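Local coordinates for protein CRISPR-associated endoribonuclease Cas2 2 (Sulfolobus solfataricus, PDB 3EXC) that cuts single-stranded RNA as a magnesium-dependent endoribonuclease of the CRISPR antiviral system, working as a homodimer that joins Cas1 in a heterotetramer, at residues 4-12 with 32-42. The protein carries 2 engineered substitutions. Numbering follows the deposited sequence.
Sequences MKLLVVYDV and RIQRSAFEGDM. Engineered in segment 32-42: Met42 (natural residue Ile). With NA (sodium ion), chain C; NA (sodium ion), chain B.
The ring of Tyr10 lies flat against the backbone of Ser36, whose O sits over one face toward the rim while its CB makes a CH-pi contact, 4.0 Å from the ring centroid. A chi1 of 52° sets Tyr10 CG between its own backbone N and carbonyl carbon, swinging the ring over Ser36, just before strand 37-41. There it meets Phe38 edge to edge, without stacking: Tyr10 OH lies 3.2 Å from Phe38 CE2, near the phenyl plane, and Tyr10 CE1 is 3.8 Å from Phe38 CD2. Arg32 CA covers one Phe38 face toward its rim, while Phe38 CZ sits over the Arg32 guanidinium. These side chains flank antiparallel strands 5-11 and 37-41, neighbours in the four-stranded sheet of the ferredoxin-like Cas2 fold; just beyond strand 37-41, Tyr10 N donates to Ser36 O at 2.9 Å, nearly straight at 168°. Val8 and Phe38 share one face, Val8 packing on Leu30 and Val65; the Tyr10 ring touches Arg18 and Leu21 of helix 15-27. On the other face Leu7 CD2 reaches Glu39 CB and, at 4.2 Å, Ile33 CD1, beside Trp75. A classic bulge sets Ile33 and Gln34 together opposite Ala37. Farther along, the bent Lys5 chain brings NZ 2.6 Å from Glu39 OE1 in a salt bridge; Asp41, alongside Lys5, adds a less certain second carboxylate. At the opposite end, Gln34 OE1 binds one sodium ion and Tyr10 O the other, each site completed by the reciprocal residue of the second subunit. Strand 5-11 ends at Asp11, the predicted catalytic magnesium ligand, whose OD2 accepts a hydrogen bond from Arg35 N of that subunit.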
loop_
_atom_site.group_PDB
_atom_site.type_symbol
_atom_site.label_atom_id
_atom_site.label_comp_id
_atom_site.label_asym_id
_atom_site.label_seq_id
_atom_site.Cartn_x
_atom_site.Cartn_y
_atom_site.Cartn_z
HETATM N N MSE A 4 -17.926 0.844 0.835
HETATM C CA MSE A 4 -16.769 1.159 1.731
HETATM C C MSE A 4 -15.613 0.084 1.788
HETATM O O MSE A 4 -15.828 -1.027 2.281
HETATM C CB MSE A 4 -17.317 1.421 3.158
HETATM C CG MSE A 4 -17.521 2.913 3.579
HETATM SE SE MSE A 4 -16.107 4.182 2.841
HETATM C CE MSE A 4 -16.954 4.804 1.097
ATOM N N LYS A 5 -14.408 0.410 1.312
ATOM C CA LYS A 5 -13.279 -0.499 1.374
ATOM C C LYS A 5 -12.206 -0.065 2.352
ATOM O O LYS A 5 -12.189 1.051 2.862
ATOM C CB LYS A 5 -12.613 -0.597 0.014
ATOM C CG LYS A 5 -13.561 -0.872 -1.021
ATOM C CD LYS A 5 -13.052 -2.036 -1.735
ATOM C CE LYS A 5 -13.822 -3.257 -1.344
ATOM N NZ LYS A 5 -12.813 -4.295 -1.448
ATOM N N LEU A 6 -11.249 -0.937 2.581
ATOM C CA LEU A 6 -10.031 -0.472 3.174
ATOM C C LEU A 6 -8.896 -1.232 2.697
ATOM O O LEU A 6 -9.050 -2.329 2.213
ATOM C CB LEU A 6 -10.100 -0.459 4.699
ATOM C CG LEU A 6 -10.469 -1.673 5.476
ATOM C CD1 LEU A 6 -9.417 -2.667 5.255
ATOM C CD2 LEU A 6 -10.446 -1.168 6.895
ATOM N N LEU A 7 -7.743 -0.583 2.758
ATOM C CA LEU A 7 -6.451 -1.153 2.420
ATOM C C LEU A 7 -5.639 -1.201 3.685
ATOM O O LEU A 7 -5.664 -0.233 4.476
ATOM C CB LEU A 7 -5.632 -0.206 1.575
ATOM C CG LEU A 7 -6.162 0.095 0.225
ATOM C CD1 LEU A 7 -5.198 1.186 -0.327
ATOM C CD2 LEU A 7 -5.992 -1.220 -0.492
ATOM N N VAL A 8 -4.907 -2.288 3.838
ATOM C CA VAL A 8 -3.904 -2.355 4.863
ATOM C C VAL A 8 -2.612 -2.563 4.114
ATOM O O VAL A 8 -2.466 -3.547 3.378
ATOM C CB VAL A 8 -4.130 -3.570 5.727
ATOM C CG1 VAL A 8 -3.066 -3.640 6.797
ATOM C CG2 VAL A 8 -5.482 -3.415 6.349
ATOM N N VAL A 9 -1.676 -1.663 4.307
ATOM C CA VAL A 9 -0.383 -1.729 3.719
ATOM C C VAL A 9 0.630 -1.796 4.858
ATOM O O VAL A 9 0.663 -0.951 5.760
ATOM C CB VAL A 9 -0.155 -0.424 2.873
ATOM C CG1 VAL A 9 1.203 -0.415 2.183
ATOM C CG2 VAL A 9 -1.243 -0.337 1.799
ATOM N N TYR A 10 1.549 -2.741 4.807
ATOM C CA TYR A 10 2.512 -2.856 5.923
ATOM C C TYR A 10 4.027 -2.926 5.521
ATOM O O TYR A 10 4.436 -3.313 4.373
ATOM C CB TYR A 10 2.094 -3.992 6.877
ATOM C CG TYR A 10 1.843 -5.314 6.209
ATOM C CD1 TYR A 10 0.594 -5.628 5.692
ATOM C CD2 TYR A 10 2.867 -6.278 6.086
ATOM C CE1 TYR A 10 0.374 -6.869 5.026
ATOM C CE2 TYR A 10 2.648 -7.515 5.447
ATOM C CZ TYR A 10 1.383 -7.785 4.930
ATOM O OH TYR A 10 1.121 -8.980 4.304
ATOM N N ASP A 11 4.865 -2.579 6.495
ATOM C CA ASP A 11 6.299 -2.568 6.359
ATOM C C ASP A 11 6.739 -3.186 7.704
ATOM O O ASP A 11 6.887 -2.519 8.748
ATOM C CB ASP A 11 6.722 -1.102 6.109
ATOM C CG ASP A 11 8.235 -0.856 6.249
ATOM O OD1 ASP A 11 8.989 -1.820 6.603
ATOM O OD2 ASP A 11 8.669 0.341 6.039
ATOM N N VAL A 12 6.859 -4.505 7.693
ATOM C CA VAL A 12 7.154 -5.226 8.870
ATOM C C VAL A 12 8.536 -5.859 8.723
ATOM O O VAL A 12 8.689 -6.750 7.899
ATOM C CB VAL A 12 6.112 -6.323 9.106
ATOM C CG1 VAL A 12 6.573 -7.235 10.200
ATOM C CG2 VAL A 12 4.749 -5.677 9.466
ATOM N N ARG A 32 -5.324 -10.736 -0.045
ATOM C CA ARG A 32 -4.030 -10.224 -0.442
ATOM C C ARG A 32 -4.071 -9.645 -1.841
ATOM O O ARG A 32 -4.620 -10.241 -2.716
ATOM C CB ARG A 32 -2.962 -11.270 -0.355
ATOM C CG ARG A 32 -1.614 -10.645 -0.595
ATOM C CD ARG A 32 -0.545 -11.727 -0.834
ATOM N NE ARG A 32 -0.176 -12.454 0.383
ATOM C CZ ARG A 32 0.700 -12.061 1.317
ATOM N NH1 ARG A 32 1.333 -10.910 1.206
ATOM N NH2 ARG A 32 0.967 -12.852 2.352
ATOM N N ILE A 33 -3.560 -8.440 -2.034
ATOM C CA ILE A 33 -3.409 -7.888 -3.383
ATOM C C ILE A 33 -1.927 -7.767 -3.772
ATOM O O ILE A 33 -1.649 -7.656 -4.948
ATOM C CB ILE A 33 -4.058 -6.494 -3.541
ATOM C CG1 ILE A 33 -3.452 -5.543 -2.562
ATOM C CG2 ILE A 33 -5.518 -6.576 -3.314
ATOM C CD1 ILE A 33 -3.838 -3.972 -2.759
ATOM N N GLN A 34 -0.988 -7.726 -2.813
ATOM C CA GLN A 34 0.465 -7.672 -3.132
ATOM C C GLN A 34 1.180 -8.223 -1.980
ATOM O O GLN A 34 0.584 -8.414 -0.948
ATOM C CB GLN A 34 0.976 -6.250 -3.068
ATOM C CG GLN A 34 0.679 -5.461 -4.163
ATOM C CD GLN A 34 1.460 -4.194 -4.173
ATOM O OE1 GLN A 34 2.501 -4.061 -3.501
ATOM N NE2 GLN A 34 1.049 -3.284 -5.066
ATOM N N ARG A 35 2.491 -8.327 -2.089
ATOM C CA ARG A 35 3.290 -8.858 -0.988
ATOM C C ARG A 35 3.042 -8.195 0.395
ATOM O O ARG A 35 3.137 -8.846 1.459
ATOM C CB ARG A 35 4.773 -8.808 -1.334
ATOM C CG ARG A 35 5.650 -8.617 -0.170
ATOM C CD ARG A 35 7.091 -8.426 -0.589
ATOM N NE ARG A 35 7.794 -7.902 0.569
ATOM C CZ ARG A 35 8.413 -8.660 1.458
ATOM N NH1 ARG A 35 8.441 -9.974 1.305
ATOM N NH2 ARG A 35 9.007 -8.104 2.499
ATOM N N SER A 36 2.769 -6.907 0.429
ATOM C CA SER A 36 2.539 -6.363 1.790
ATOM C C SER A 36 1.288 -5.479 1.829
ATOM O O SER A 36 1.323 -4.409 2.404
ATOM C CB SER A 36 3.801 -5.629 2.283
ATOM O OG SER A 36 4.823 -6.566 2.638
ATOM N N ALA A 37 0.203 -5.922 1.185
ATOM C CA ALA A 37 -0.990 -5.089 1.086
ATOM C C ALA A 37 -2.174 -6.013 0.957
ATOM O O ALA A 37 -2.104 -7.040 0.313
ATOM C CB ALA A 37 -0.873 -4.142 -0.117
ATOM N N PHE A 38 -3.245 -5.661 1.619
ATOM C CA PHE A 38 -4.478 -6.434 1.598
ATOM C C PHE A 38 -5.617 -5.440 1.398
ATOM O O PHE A 38 -5.440 -4.249 1.729
ATOM C CB PHE A 38 -4.687 -7.098 2.968
ATOM C CG PHE A 38 -3.992 -8.410 3.121
ATOM C CD1 PHE A 38 -4.720 -9.585 3.095
ATOM C CD2 PHE A 38 -2.599 -8.460 3.285
ATOM C CE1 PHE A 38 -4.051 -10.839 3.246
ATOM C CE2 PHE A 38 -1.895 -9.662 3.405
ATOM C CZ PHE A 38 -2.607 -10.861 3.395
ATOM N N GLU A 39 -6.750 -5.886 0.869
ATOM C CA GLU A 39 -7.969 -5.034 0.819
ATOM C C GLU A 39 -9.155 -5.836 1.295
ATOM O O GLU A 39 -9.114 -7.078 1.268
ATOM C CB GLU A 39 -8.243 -4.450 -0.605
ATOM C CG GLU A 39 -8.239 -5.531 -1.728
ATOM C CD GLU A 39 -9.593 -6.256 -1.944
ATOM O OE1 GLU A 39 -10.617 -5.714 -1.419
ATOM O OE2 GLU A 39 -9.622 -7.332 -2.655
ATOM N N GLY A 40 -10.213 -5.169 1.748
ATOM C CA GLY A 40 -11.352 -5.919 2.210
ATOM C C GLY A 40 -12.468 -4.933 2.370
ATOM O O GLY A 40 -12.257 -3.758 2.147
ATOM N N ASP A 41 -13.638 -5.412 2.740
ATOM C CA ASP A 41 -14.770 -4.571 2.917
ATOM C C ASP A 41 -14.935 -4.261 4.393
ATOM O O ASP A 41 -14.758 -5.131 5.249
ATOM C CB ASP A 41 -16.044 -5.262 2.405
ATOM C CG ASP A 41 -15.950 -5.752 0.905
ATOM O OD1 ASP A 41 -15.310 -5.123 0.017
ATOM O OD2 ASP A 41 -16.590 -6.804 0.612
HETATM N N MSE A 42 -15.250 -2.999 4.668
HETATM C CA MSE A 42 -15.987 -2.525 5.881
HETATM C C MSE A 42 -17.104 -3.422 6.537
HETATM O O MSE A 42 -18.169 -3.693 5.935
HETATM C CB MSE A 42 -16.651 -1.188 5.507
HETATM C CG MSE A 42 -16.372 -0.039 6.483
HETATM SE SE MSE A 42 -14.414 0.314 6.661
HETATM C CE MSE A 42 -14.511 2.220 7.389
HETATM NA NA NA C . 3.899 -4.479 -1.341
HETATM NA NA NA B . 5.362 -1.423 2.507
HETATM O O HOH W 1 6.785 -5.862 4.812
HETATM O O HOH W 2 3.657 -2.322 0.455
HETATM O O HOH W 3 6.505 -4.892 -0.671
HETATM O O HOH W 4 6.911 -3.656 2.361
#